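Local coordinates for phenol hydroxylase component phN (Pseudomonas stutzeri, PDB 3U52), which probably serves as the diiron-bearing large subunit of a bacterial multicomponent phenol hydroxylase, using activated oxygen to hydroxylate phenols, at residues I88-F100 with L275-K287. Sequence-based numbering, arbitrary orientation.
Sequences ISDARYVNALKLF and LVSMMMDYMLPNK
Ser89 meets Pro285 where two helices of the mainly helical diiron hydroxylase fold, 94-103 and 254-283, come together, their segments 94-100 and 275-283 running nearly antiparallel, an example of helix packing in which the loop flanking one helix docks on the residues that follow the other. Ser89 OG lies 3.4 Å from Pro285 CB while bonding Asn217, and Asp90 CB touches CG of the same ring. Asp90 OD1 also takes the backbone N of Arg92 at 2.9 Å, forming an Asx turn. Arg92 slides past Pro285 in the opposite direction; its chain, bent at chi3 (-53°), carries NH2 obliquely past Pro285 CB, and NH1 forms a salt bridge with Glu357. The ring of Tyr93, its hydroxyl bonded to Asp219, lies alongside Leu284, whose CD2 meets the ring edge 3.8 Å from CE1. Asn95 turns its amide away from the helix 275-283: ND2 donates to Arg92 O at 2.9 Å from above the carbonyl plane, OD1 accepts from Lys98 NZ, and CB remains 4.2 Å from Met283 CE. A leucine in its place would probably leave Lys98 NZ without this oxygen and Arg92 O without its side-chain donor. The next residue, Ala96, presents its methyl to Met279 CG, 3.9 Å away. Leu99 is the knob in a hole formed by Leu275, Met278, Met279 and Met283. With CG anti to the backbone N (chi1 -168°), it crosses Met283 at about a right angle, bringing CD2 within 3.8 Å of Met283 SD.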
loop_
_atom_site.group_PDB
_atom_site.type_symbol
_atom_site.label_atom_id
_atom_site.label_comp_id
_atom_site.label_asym_id
_atom_site.label_seq_id
_atom_site.Cartn_x
_atom_site.Cartn_y
_atom_site.Cartn_z
ATOM N N ILE A 88 5.225 17.964 -5.784
ATOM C CA ILE A 88 4.293 19.002 -5.368
ATOM C C ILE A 88 4.334 20.177 -6.350
ATOM O O ILE A 88 5.283 20.311 -7.132
ATOM C CB ILE A 88 4.507 19.484 -3.886
ATOM C CG1 ILE A 88 5.921 20.039 -3.657
ATOM C CG2 ILE A 88 4.124 18.361 -2.856
ATOM C CD1 ILE A 88 6.135 20.633 -2.247
ATOM N N SER A 89 3.295 21.001 -6.343
ATOM C CA SER A 89 3.166 22.129 -7.285
ATOM C C SER A 89 4.356 23.131 -7.169
ATOM O O SER A 89 4.903 23.573 -8.197
ATOM C CB SER A 89 1.831 22.835 -7.068
ATOM O OG SER A 89 1.695 23.167 -5.686
ATOM N N ASP A 90 4.751 23.444 -5.930
ATOM C CA ASP A 90 5.803 24.452 -5.611
ATOM C C ASP A 90 6.118 24.346 -4.137
ATOM O O ASP A 90 5.237 24.009 -3.338
ATOM C CB ASP A 90 5.282 25.879 -5.873
ATOM C CG ASP A 90 6.373 26.942 -5.683
ATOM O OD1 ASP A 90 6.405 27.603 -4.638
ATOM O OD2 ASP A 90 7.256 27.040 -6.557
ATOM N N ALA A 91 7.361 24.637 -3.756
ATOM C CA ALA A 91 7.778 24.526 -2.366
ATOM C C ALA A 91 7.002 25.496 -1.437
ATOM O O ALA A 91 6.959 25.240 -0.227
ATOM C CB ALA A 91 9.249 24.732 -2.221
ATOM N N ARG A 92 6.377 26.556 -1.987
ATOM C CA ARG A 92 5.531 27.450 -1.168
ATOM C C ARG A 92 4.481 26.609 -0.449
ATOM O O ARG A 92 4.065 26.928 0.670
ATOM C CB ARG A 92 4.806 28.542 -1.985
ATOM C CG ARG A 92 5.741 29.657 -2.514
ATOM C CD ARG A 92 4.974 30.735 -3.338
ATOM N NE ARG A 92 4.182 30.116 -4.410
ATOM C CZ ARG A 92 3.232 30.716 -5.146
ATOM N NH1 ARG A 92 2.902 31.995 -4.925
ATOM N NH2 ARG A 92 2.582 30.029 -6.104
ATOM N N TYR A 93 4.027 25.541 -1.115
ATOM C CA TYR A 93 2.953 24.679 -0.583
ATOM C C TYR A 93 3.343 24.086 0.758
ATOM O O TYR A 93 2.473 23.859 1.597
ATOM C CB TYR A 93 2.616 23.536 -1.586
ATOM C CG TYR A 93 1.766 22.421 -0.962
ATOM C CD1 TYR A 93 0.354 22.535 -0.868
ATOM C CD2 TYR A 93 2.358 21.285 -0.419
ATOM C CE1 TYR A 93 -0.410 21.517 -0.291
ATOM C CE2 TYR A 93 1.610 20.276 0.161
ATOM C CZ TYR A 93 0.247 20.377 0.212
ATOM O OH TYR A 93 -0.431 19.343 0.833
ATOM N N VAL A 94 4.631 23.804 0.979
ATOM C CA VAL A 94 5.043 23.105 2.193
ATOM C C VAL A 94 4.744 23.977 3.462
ATOM O O VAL A 94 4.558 23.436 4.558
ATOM C CB VAL A 94 6.486 22.658 2.119
ATOM C CG1 VAL A 94 6.929 21.878 3.390
ATOM C CG2 VAL A 94 6.691 21.811 0.845
ATOM N N ASN A 95 4.628 25.287 3.279
ATOM C CA ASN A 95 4.213 26.164 4.374
ATOM C C ASN A 95 2.860 25.847 5.006
ATOM O O ASN A 95 2.695 26.057 6.199
ATOM C CB ASN A 95 4.364 27.613 3.946
ATOM C CG ASN A 95 5.838 27.940 3.656
ATOM O OD1 ASN A 95 6.637 28.047 4.570
ATOM N ND2 ASN A 95 6.199 28.009 2.387
ATOM N N ALA A 96 1.951 25.282 4.224
ATOM C CA ALA A 96 0.690 24.803 4.728
ATOM C C ALA A 96 0.960 23.642 5.662
ATOM O O ALA A 96 0.293 23.517 6.676
ATOM C CB ALA A 96 -0.166 24.375 3.627
ATOM N N LEU A 97 1.970 22.824 5.371
ATOM C CA LEU A 97 2.277 21.653 6.232
ATOM C C LEU A 97 3.016 22.005 7.532
ATOM O O LEU A 97 2.888 21.292 8.558
ATOM C CB LEU A 97 3.012 20.555 5.432
ATOM C CG LEU A 97 2.350 20.069 4.112
ATOM C CD1 LEU A 97 3.245 19.041 3.386
ATOM C CD2 LEU A 97 0.919 19.508 4.299
ATOM N N LYS A 98 3.820 23.082 7.491
ATOM C CA LYS A 98 4.501 23.609 8.726
ATOM C C LYS A 98 3.452 24.085 9.718
ATOM O O LYS A 98 3.514 23.761 10.896
ATOM C CB LYS A 98 5.431 24.759 8.367
ATOM C CG LYS A 98 6.464 24.359 7.312
ATOM C CD LYS A 98 7.243 25.537 6.771
ATOM C CE LYS A 98 7.990 25.149 5.463
ATOM N NZ LYS A 98 8.981 26.207 5.099
ATOM N N LEU A 99 2.459 24.803 9.204
ATOM C CA LEU A 99 1.277 25.206 9.959
ATOM C C LEU A 99 0.479 24.001 10.493
ATOM O O LEU A 99 0.073 23.964 11.655
ATOM C CB LEU A 99 0.406 26.090 9.057
ATOM C CG LEU A 99 -0.787 26.950 9.475
ATOM C CD1 LEU A 99 -0.573 27.763 10.786
ATOM C CD2 LEU A 99 -1.089 27.929 8.313
ATOM N N PHE A 100 0.255 23.020 9.652
ATOM C CA PHE A 100 -0.440 21.819 10.075
ATOM C C PHE A 100 0.256 21.037 11.190
ATOM O O PHE A 100 -0.386 20.730 12.192
ATOM C CB PHE A 100 -0.683 20.894 8.895
ATOM C CG PHE A 100 -1.630 19.746 9.211
ATOM C CD1 PHE A 100 -1.129 18.507 9.613
ATOM C CD2 PHE A 100 -3.013 19.907 9.107
ATOM C CE1 PHE A 100 -1.989 17.469 9.913
ATOM C CE2 PHE A 100 -3.894 18.841 9.410
ATOM C CZ PHE A 100 -3.383 17.636 9.818
ATOM N N LEU A 275 -6.997 30.844 10.824
ATOM C CA LEU A 275 -5.749 30.275 10.341
ATOM C C LEU A 275 -5.860 29.464 9.039
ATOM O O LEU A 275 -4.930 29.493 8.213
ATOM C CB LEU A 275 -5.148 29.366 11.415
ATOM C CG LEU A 275 -4.564 30.044 12.643
ATOM C CD1 LEU A 275 -4.061 28.945 13.628
ATOM C CD2 LEU A 275 -3.457 31.030 12.236
ATOM N N VAL A 276 -6.961 28.716 8.879
ATOM C CA VAL A 276 -7.260 27.954 7.657
ATOM C C VAL A 276 -7.674 28.863 6.483
ATOM O O VAL A 276 -7.305 28.578 5.347
ATOM C CB VAL A 276 -8.352 26.862 7.864
ATOM C CG1 VAL A 276 -8.416 25.917 6.655
ATOM C CG2 VAL A 276 -8.068 26.040 9.084
ATOM N N SER A 277 -8.413 29.948 6.757
ATOM C CA SER A 277 -8.769 30.884 5.707
ATOM C C SER A 277 -7.549 31.407 4.983
ATOM O O SER A 277 -7.518 31.485 3.756
ATOM C CB SER A 277 -9.620 32.059 6.229
ATOM O OG SER A 277 -8.806 32.976 6.896
ATOM N N MET A 278 -6.534 31.770 5.757
ATOM C CA MET A 278 -5.261 32.259 5.216
ATOM C C MET A 278 -4.502 31.166 4.402
ATOM O O MET A 278 -3.923 31.430 3.343
ATOM C CB MET A 278 -4.406 32.741 6.399
ATOM C CG MET A 278 -3.058 33.144 6.024
ATOM S SD MET A 278 -2.117 33.580 7.503
ATOM C CE MET A 278 -1.712 31.890 8.086
ATOM N N MET A 279 -4.459 29.957 4.937
ATOM C CA MET A 279 -3.846 28.802 4.254
ATOM C C MET A 279 -4.414 28.566 2.868
ATOM O O MET A 279 -3.671 28.460 1.861
ATOM C CB MET A 279 -4.075 27.558 5.137
ATOM C CG MET A 279 -3.353 26.270 4.747
ATOM S SD MET A 279 -4.019 25.415 3.305
ATOM C CE MET A 279 -5.542 24.614 3.649
ATOM N N MET A 280 -5.732 28.421 2.804
ATOM C CA MET A 280 -6.344 28.038 1.529
ATOM C C MET A 280 -6.333 29.188 0.493
ATOM O O MET A 280 -6.199 28.915 -0.706
ATOM C CB MET A 280 -7.755 27.454 1.700
ATOM C CG MET A 280 -8.840 28.458 2.054
ATOM S SD MET A 280 -10.378 27.629 2.540
ATOM C CE MET A 280 -11.043 27.097 0.983
ATOM N N ASP A 281 -6.459 30.442 0.931
ATOM C CA ASP A 281 -6.466 31.548 -0.034
ATOM C C ASP A 281 -5.061 31.879 -0.519
ATOM O O ASP A 281 -4.899 32.240 -1.707
ATOM C CB ASP A 281 -7.103 32.816 0.543
ATOM C CG ASP A 281 -8.626 32.764 0.532
ATOM O OD1 ASP A 281 -9.255 33.744 0.927
ATOM O OD2 ASP A 281 -9.215 31.760 0.085
ATOM N N TYR A 282 -4.052 31.755 0.373
ATOM C CA TYR A 282 -2.671 32.230 0.076
ATOM C C TYR A 282 -1.564 31.171 -0.010
ATOM O O TYR A 282 -0.633 31.306 -0.827
ATOM C CB TYR A 282 -2.230 33.263 1.133
ATOM C CG TYR A 282 -2.909 34.601 0.969
ATOM C CD1 TYR A 282 -4.172 34.859 1.542
ATOM C CD2 TYR A 282 -2.304 35.602 0.222
ATOM C CE1 TYR A 282 -4.827 36.074 1.358
ATOM C CE2 TYR A 282 -2.933 36.848 0.032
ATOM C CZ TYR A 282 -4.174 37.077 0.606
ATOM O OH TYR A 282 -4.747 38.305 0.389
ATOM N N MET A 283 -1.612 30.158 0.859
ATOM C CA MET A 283 -0.505 29.221 0.920
ATOM C C MET A 283 -0.551 28.108 -0.141
ATOM O O MET A 283 0.475 27.458 -0.380
ATOM C CB MET A 283 -0.327 28.635 2.312
ATOM C CG MET A 283 -0.029 29.667 3.421
ATOM S SD MET A 283 0.320 28.655 4.857
ATOM C CE MET A 283 1.297 29.687 5.887
ATOM N N LEU A 284 -1.708 27.890 -0.759
ATOM C CA LEU A 284 -1.820 26.860 -1.803
ATOM C C LEU A 284 -1.525 27.445 -3.201
ATOM O O LEU A 284 -2.230 28.358 -3.630
ATOM C CB LEU A 284 -3.213 26.203 -1.779
ATOM C CG LEU A 284 -3.709 25.577 -0.463
ATOM C CD1 LEU A 284 -5.166 25.143 -0.599
ATOM C CD2 LEU A 284 -2.816 24.396 -0.030
ATOM N N PRO A 285 -0.451 26.960 -3.879
ATOM C CA PRO A 285 -0.164 27.394 -5.254
ATOM C C PRO A 285 -1.343 27.182 -6.216
ATOM O O PRO A 285 -1.723 28.136 -6.930
ATOM C CB PRO A 285 1.067 26.546 -5.644
ATOM C CG PRO A 285 1.786 26.340 -4.335
ATOM C CD PRO A 285 0.647 26.104 -3.340
ATOM N N ASN A 286 -1.918 25.964 -6.216
ATOM C CA ASN A 286 -3.196 25.703 -6.909
ATOM C C ASN A 286 -4.358 25.780 -5.945
ATOM O O ASN A 286 -4.380 25.029 -4.955
ATOM C CB ASN A 286 -3.191 24.350 -7.667
ATOM C CG ASN A 286 -1.963 24.203 -8.554
ATOM O OD1 ASN A 286 -1.571 25.162 -9.223
ATOM N ND2 ASN A 286 -1.337 23.041 -8.545
ATOM N N LYS A 287 -5.330 26.655 -6.267
ATOM C CA LYS A 287 -6.437 26.982 -5.378
ATOM C C LYS A 287 -7.552 25.958 -5.518
ATOM O O LYS A 287 -7.815 25.473 -6.624
ATOM C CB LYS A 287 -7.028 28.378 -5.689
ATOM C CG LYS A 287 -6.031 29.540 -5.819
ATOM C CD LYS A 287 -5.266 29.873 -4.493
ATOM C CE LYS A 287 -4.127 30.880 -4.776
ATOM N NZ LYS A 287 -3.246 31.065 -3.534
#